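Local coordinates for hypothetical protein TT1662 (Thermus thermophilus, PDB 1UFO) that is an alpha/beta hydrolase fold protein of undetermined substrate that probably cleaves an ester or similar bond through a serine nucleophile, at residues Met1-Thr5 with Ala48-Phe52; Tyr82-Leu86 with Gly154-Tyr159; Leu133-Gly137 with His217-Met223. The contacts are given in a common frame with arbitrary orientation. Where two conformers were deposited one is given. Residue numbers count along the deposited sequence, not the author numbering.

Interaction 1: Met1-Thr5 with Ala48-Phe52; sequences MRVRT and AERGF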
# COMPACT_ATOMS: atom_id res chain seq x y z
N MSE A 1 2.29 12.11 22.34
CA MSE A 1 1.26 11.19 22.95
C MSE A 1 1.91 10.31 24.02
O MSE A 1 2.88 9.61 23.76
CB MSE A 1 0.65 10.34 21.79
CG MSE A 1 -0.34 9.21 22.24
SE MSE A 1 -2.08 9.99 22.50
CE MSE A 1 -3.00 9.69 20.92
N ARG A 2 1.43 10.37 25.25
CA ARG A 2 2.01 9.52 26.26
C ARG A 2 1.43 8.14 25.97
O ARG A 2 0.29 8.03 25.54
CB ARG A 2 1.62 10.01 27.65
CG ARG A 2 1.92 11.50 27.81
CD ARG A 2 1.36 12.04 29.10
NE ARG A 2 1.77 11.33 30.31
CZ ARG A 2 1.30 11.70 31.50
NH1 ARG A 2 0.46 12.72 31.55
NH2 ARG A 2 1.66 11.09 32.62
N VAL A 3 2.27 7.12 26.10
CA VAL A 3 1.88 5.72 25.87
C VAL A 3 2.43 4.92 27.01
O VAL A 3 3.60 5.09 27.42
CB VAL A 3 2.52 5.15 24.57
CG1 VAL A 3 2.08 3.70 24.38
CG2 VAL A 3 2.10 5.96 23.42
N ARG A 4 1.66 3.99 27.55
CA ARG A 4 2.19 3.19 28.62
C ARG A 4 1.88 1.74 28.35
O ARG A 4 0.90 1.44 27.71
CB ARG A 4 1.60 3.59 29.95
CG ARG A 4 0.14 3.32 30.02
CD ARG A 4 -0.45 4.06 31.19
NE ARG A 4 0.30 3.88 32.43
CZ ARG A 4 0.45 2.72 33.07
NH1 ARG A 4 1.15 2.64 34.20
NH2 ARG A 4 -0.08 1.63 32.55
N THR A 5 2.71 0.87 28.86
CA THR A 5 2.53 -0.53 28.66
C THR A 5 1.99 -1.17 29.89
O THR A 5 2.47 -0.88 30.99
CB THR A 5 3.88 -1.16 28.32
OG1 THR A 5 4.33 -0.56 27.10
CG2 THR A 5 3.77 -2.72 28.13
N ALA A 48 0.53 3.19 18.42
CA ALA A 48 -0.02 3.70 19.69
C ALA A 48 0.07 5.21 19.71
O ALA A 48 -0.90 5.91 20.14
CB ALA A 48 0.68 3.03 20.84
N GLU A 49 1.18 5.74 19.19
CA GLU A 49 1.33 7.21 19.16
C GLU A 49 0.29 7.94 18.33
O GLU A 49 0.01 9.15 18.51
CB GLU A 49 2.76 7.53 18.66
CG GLU A 49 3.82 7.03 19.54
CD GLU A 49 4.17 5.55 19.40
OE1 GLU A 49 3.56 4.82 18.60
OE2 GLU A 49 5.07 5.10 20.12
N ARG A 50 -0.35 7.23 17.39
CA ARG A 50 -1.37 7.76 16.52
C ARG A 50 -2.75 7.55 17.16
O ARG A 50 -3.77 8.00 16.64
CB ARG A 50 -1.25 7.02 15.19
CG ARG A 50 -1.86 7.55 14.00
CD ARG A 50 -1.08 8.80 13.54
NE ARG A 50 0.17 8.57 12.82
CZ ARG A 50 0.31 8.43 11.49
NH1 ARG A 50 -0.73 8.45 10.65
NH2 ARG A 50 1.54 8.40 10.97
N GLY A 51 -2.80 6.84 18.29
CA GLY A 51 -4.09 6.70 18.96
C GLY A 51 -4.66 5.28 18.98
O GLY A 51 -5.79 5.07 19.46
N PHE A 52 -3.93 4.29 18.50
CA PHE A 52 -4.44 2.90 18.56
C PHE A 52 -4.02 2.22 19.85
O PHE A 52 -2.83 2.21 20.21
CB PHE A 52 -3.91 2.10 17.34
CG PHE A 52 -4.54 2.54 16.06
CD1 PHE A 52 -4.09 3.68 15.39
CD2 PHE A 52 -5.64 1.83 15.53
CE1 PHE A 52 -4.74 4.10 14.22
CE2 PHE A 52 -6.27 2.24 14.39
CZ PHE A 52 -5.81 3.40 13.72
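This is a small, mainly van der Waals contact at the edge of the central sheet, where the N-terminal end of outermost strand 3-10 leans on the turn that leads into strand 52-56. No hydrogen bond joins M1-T5 to A48-F52, and the two together bury 216 Å². V3 and M1, two residues apart on an extended backbone, both send CA-to-CB toward the turn, while R2 between them points away. V3 makes the apolar contact, its CG1 lying 3.9 Å from CB of A48. M1, a selenomethionine, reaches along the backbone instead: M1 CB sits 3.5 Å from E49 O, and M1 CE packs 3.7 Å from G51 CA. The reason for glycine there is local to the turn: at phi 114° and psi 5° a CB would jam against the carbonyl O of R50. The turn is closed by the hydrogen bond from G51 N to A48 O at 2.8 Å. The charged ends find their partners outside the two segments: E49 in a salt bridge with R18 of strand 13-20, R50 in one with E232 of helix 221-236; R50 also packs on R50 of the second subunit. Strand 13-20 lies between strands 3-10 and 52-56 in the sheet, so the contact spans its end. The arrangement belongs to the antiparallel N-terminal edge of an alpha/beta hydrolase sheet, where the first strands join the parallel core.

Interaction 2: Tyr82-Leu86 with Gly154-Tyr159; sequences YRVAL and GVLALY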
# COMPACT_ATOMS: atom_id res chain seq x y z
N TYR A 82 -1.31 -25.99 13.02
CA TYR A 82 -2.69 -25.51 12.85
C TYR A 82 -3.60 -25.74 14.05
O TYR A 82 -4.64 -25.06 14.19
CB TYR A 82 -3.29 -26.02 11.55
CG TYR A 82 -2.63 -25.32 10.39
CD1 TYR A 82 -1.74 -25.98 9.56
CD2 TYR A 82 -2.82 -23.96 10.19
CE1 TYR A 82 -1.06 -25.31 8.56
CE2 TYR A 82 -2.10 -23.24 9.20
CZ TYR A 82 -1.21 -23.93 8.39
OH TYR A 82 -0.40 -23.17 7.57
N ARG A 83 -3.20 -26.65 14.95
CA ARG A 83 -3.95 -26.76 16.21
C ARG A 83 -3.63 -25.49 17.06
O ARG A 83 -4.54 -24.90 17.69
CB ARG A 83 -3.55 -28.07 16.90
CG ARG A 83 -4.08 -28.19 18.34
CD ARG A 83 -5.59 -27.83 18.47
NE ARG A 83 -6.46 -28.61 17.57
CZ ARG A 83 -7.75 -28.37 17.36
NH1 ARG A 83 -8.47 -29.13 16.53
NH2 ARG A 83 -8.39 -27.35 17.97
N VAL A 84 -2.37 -25.05 17.07
CA VAL A 84 -2.04 -23.72 17.73
C VAL A 84 -2.93 -22.63 17.05
O VAL A 84 -3.55 -21.83 17.77
CB VAL A 84 -0.60 -23.31 17.49
CG1 VAL A 84 -0.37 -21.79 17.93
CG2 VAL A 84 0.38 -24.20 18.36
N ALA A 85 -3.04 -22.61 15.72
CA ALA A 85 -3.88 -21.58 15.04
C ALA A 85 -5.34 -21.64 15.43
O ALA A 85 -5.96 -20.59 15.68
CB ALA A 85 -3.77 -21.76 13.53
N LEU A 86 -5.89 -22.84 15.52
CA LEU A 86 -7.30 -22.96 15.91
C LEU A 86 -7.53 -22.48 17.37
O LEU A 86 -8.59 -21.89 17.66
CB LEU A 86 -7.74 -24.44 15.72
CG LEU A 86 -7.95 -24.78 14.23
CD1 LEU A 86 -8.00 -26.30 14.17
CD2 LEU A 86 -9.24 -24.17 13.69
N GLY A 154 -9.95 -31.21 13.20
CA GLY A 154 -10.06 -29.76 13.01
C GLY A 154 -9.07 -29.25 12.01
O GLY A 154 -9.38 -28.30 11.30
N VAL A 155 -7.85 -29.83 11.99
CA VAL A 155 -6.86 -29.36 11.03
C VAL A 155 -7.23 -29.90 9.64
O VAL A 155 -7.04 -29.18 8.64
CB VAL A 155 -5.45 -29.83 11.44
CG1 VAL A 155 -4.44 -29.44 10.35
CG2 VAL A 155 -5.07 -29.20 12.77
N LEU A 156 -7.75 -31.14 9.56
CA LEU A 156 -8.12 -31.65 8.24
C LEU A 156 -9.20 -30.75 7.63
O LEU A 156 -9.23 -30.52 6.45
CB LEU A 156 -8.61 -33.15 8.30
CG LEU A 156 -7.48 -34.11 8.73
CD1 LEU A 156 -7.99 -35.46 9.17
CD2 LEU A 156 -6.49 -34.22 7.56
N ALA A 157 -10.11 -30.25 8.47
CA ALA A 157 -11.16 -29.38 7.99
C ALA A 157 -10.65 -28.11 7.37
O ALA A 157 -11.26 -27.61 6.43
CB ALA A 157 -12.13 -29.03 9.12
N LEU A 158 -9.54 -27.58 7.90
CA LEU A 158 -8.93 -26.36 7.36
C LEU A 158 -8.36 -26.62 5.97
O LEU A 158 -8.36 -25.72 5.16
CB LEU A 158 -7.76 -25.86 8.27
CG LEU A 158 -8.08 -25.39 9.63
CD1 LEU A 158 -6.92 -24.92 10.39
CD2 LEU A 158 -9.12 -24.25 9.45
N TYR A 159 -7.86 -27.83 5.70
CA TYR A 159 -7.33 -28.13 4.38
C TYR A 159 -8.46 -28.43 3.39
O TYR A 159 -8.42 -28.08 2.23
CB TYR A 159 -6.32 -29.31 4.47
CG TYR A 159 -4.92 -28.90 4.82
CD1 TYR A 159 -4.50 -28.76 6.16
CD2 TYR A 159 -4.01 -28.54 3.80
CE1 TYR A 159 -3.23 -28.26 6.49
CE2 TYR A 159 -2.75 -28.04 4.13
CZ TYR A 159 -2.35 -27.90 5.47
OH TYR A 159 -1.17 -27.35 5.80
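Two helical segments cross almost at right angles here: the axes of 82-86, on helix 77-103, and 154-159, on helix 153-160, make an angle of 91° and approach to 9.8 Å. The nearest CA atoms, those of Y82 and V155, are 6.0 Å apart. Y82 and L86, one turn apart, both face the other helix, and L158 fits against the two of them: its CD1 is 4.0 Å from Y82 CB and 4.0 Å from L86 CG. V155 adds CG1 at 3.8 Å from Y82 CB. At G154 the absence of a side chain matters, because a CB would clash with R83 NH1 and crowd L86 CD1. R83 uses this room to form a salt bridge with D152, just before the second segment. The edge of the Y159 ring meets the face of the Y82 ring in an offset edge-to-face pair, centroids 5.9 Å apart and planes at 85°. Both tyrosine hydroxyls bond to the backbone of M142, Y82 OH with its N and Y159 OH with its O. Helix 153-160 lies in the excursion between strands 132-135 and 175-180, a place where alpha/beta hydrolases commonly insert cap or lid elements, and this crossed pair is consistent with such an insertion resting on a core helix.

Interaction 3: Leu133-Gly137 with His217-Met223; sequences LAFIG and HTLTPLM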
# COMPACT_ATOMS: atom_id res chain seq x y z
N LEU A 133 -5.41 -6.18 8.99
CA LEU A 133 -4.11 -6.14 8.31
C LEU A 133 -3.55 -7.57 8.38
O LEU A 133 -3.43 -8.16 9.45
CB LEU A 133 -3.10 -5.21 9.03
CG LEU A 133 -3.63 -3.78 9.22
CD1 LEU A 133 -2.51 -2.99 9.95
CD2 LEU A 133 -3.84 -3.09 7.85
N ALA A 134 -3.22 -8.15 7.22
CA ALA A 134 -2.65 -9.49 7.17
C ALA A 134 -1.23 -9.31 6.63
O ALA A 134 -1.00 -9.11 5.43
CB ALA A 134 -3.52 -10.37 6.19
N PHE A 135 -0.27 -9.37 7.57
CA PHE A 135 1.11 -9.18 7.21
C PHE A 135 1.78 -10.53 6.94
O PHE A 135 1.55 -11.48 7.66
CB PHE A 135 1.88 -8.59 8.37
CG PHE A 135 1.52 -7.18 8.70
CD1 PHE A 135 0.58 -6.90 9.72
CD2 PHE A 135 2.18 -6.10 8.07
CE1 PHE A 135 0.32 -5.58 10.09
CE2 PHE A 135 1.93 -4.79 8.44
CZ PHE A 135 0.99 -4.51 9.47
N ILE A 136 2.57 -10.57 5.87
CA ILE A 136 3.40 -11.74 5.50
C ILE A 136 2.71 -13.10 5.67
O ILE A 136 3.27 -14.05 6.20
CB ILE A 136 4.80 -11.67 6.26
CG1 ILE A 136 4.65 -11.91 7.79
CG2 ILE A 136 5.45 -10.28 5.93
CD1 ILE A 136 6.13 -11.84 8.45
N GLY A 137 1.51 -13.17 5.13
CA GLY A 137 0.70 -14.36 5.32
C GLY A 137 -0.23 -14.71 4.20
O GLY A 137 -0.13 -14.17 3.09
N HIS A 217 10.25 -12.54 4.47
CA HIS A 217 9.29 -12.89 5.53
C HIS A 217 9.55 -12.16 6.88
O HIS A 217 9.89 -12.75 7.96
CB HIS A 217 9.29 -14.45 5.67
CG HIS A 217 8.13 -14.93 6.45
ND1 HIS A 217 6.87 -14.93 5.94
CD2 HIS A 217 8.05 -15.43 7.70
CE1 HIS A 217 6.04 -15.44 6.85
NE2 HIS A 217 6.73 -15.76 7.93
N THR A 218 9.43 -10.83 6.79
CA THR A 218 9.54 -9.95 7.94
C THR A 218 8.54 -8.80 7.80
O THR A 218 8.21 -8.38 6.71
CB THR A 218 10.96 -9.34 8.15
OG1 THR A 218 11.21 -8.40 7.12
CG2 THR A 218 12.00 -10.43 8.06
N LEU A 219 8.10 -8.29 8.95
CA LEU A 219 7.12 -7.21 8.99
C LEU A 219 7.99 -5.97 9.02
O LEU A 219 8.50 -5.55 10.04
CB LEU A 219 6.25 -7.37 10.25
CG LEU A 219 4.90 -6.58 10.20
CD1 LEU A 219 3.97 -7.04 11.32
CD2 LEU A 219 5.10 -5.10 10.24
N THR A 220 8.19 -5.36 7.85
CA THR A 220 9.12 -4.20 7.74
C THR A 220 8.49 -2.91 8.21
O THR A 220 7.26 -2.75 8.23
CB THR A 220 9.55 -3.93 6.28
OG1 THR A 220 8.38 -3.54 5.53
CG2 THR A 220 10.12 -5.17 5.67
N PRO A 221 9.31 -1.93 8.54
CA PRO A 221 8.76 -0.65 8.99
C PRO A 221 7.92 -0.03 7.89
O PRO A 221 6.92 0.60 8.24
CB PRO A 221 9.98 0.23 9.25
CG PRO A 221 11.07 -0.84 9.74
CD PRO A 221 10.79 -2.00 8.67
N LEU A 222 8.29 -0.19 6.62
CA LEU A 222 7.44 0.40 5.55
C LEU A 222 6.04 -0.30 5.52
O LEU A 222 5.02 0.37 5.38
CB LEU A 222 8.10 0.27 4.17
CG LEU A 222 7.25 0.85 3.03
CD1 LEU A 222 6.90 2.35 3.20
CD2 LEU A 222 8.02 0.67 1.70
N MSE A 223 6.01 -1.62 5.65
CA MSE A 223 4.72 -2.32 5.74
C MSE A 223 3.93 -1.78 6.93
O MSE A 223 2.75 -1.55 6.82
CB MSE A 223 4.98 -3.82 5.94
CG MSE A 223 5.39 -4.60 4.67
SE MSE A 223 5.77 -6.39 5.18
CE MSE A 223 7.03 -6.82 3.72
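In this alpha/beta hydrolase fold, the end of strand 132-135 fits into the hollow of the histidine loop, H217-L219, and the start of helix 221-236. The main bump is I136, whose side chain enters between H217, T218 and M223: CD1 lies over the H217 ring, 3.9 Å from its centroid, while CG2 reaches 3.4 Å from T218 O and 4.0 Å from SE of M223, a selenomethionine. F135 supplies a flat wall beside it. L219 lies over one face of the F135 ring, its CD1 3.7 Å from the F135 centroid in a CH-pi contact, and M223 O meets the ring edge, 3.7 Å from F135 CE2. T220 caps the helix, its OG1 accepting from M223 N at 3.1 Å. One wall of the hollow is the H217 ring; H217 also hydrogen-bonds D183 and S113, consistent with a Ser-His-Asp triad whose serine sits on a nucleophile elbow. On the imidazole itself, H217 CE1 lies 3.2 Å from I136 O.

How the interactions relate
The three contacts are separate patches of one alpha/beta hydrolase domain, none touching another. Interactions 1 and 2 lie on opposite sides of the chain's centre, their centres 35 Å apart; interaction 3, nearest that centre, is 21 Å from interaction 1 and 23 Å from interaction 2, centre to centre. Interactions 1 and 3 share the eight-stranded sheet, one at its N-terminal edge, the other at the end of an inner parallel strand. Along the chain interaction 1 closes first, and then 2 and 3 alternate, because strand 132-135 runs on to helix 153-160 before the chain returns to 217-223. Interaction 3 thus marks the probable catalytic centre, and interaction 2 what is probably a cap-like insertion following its strand.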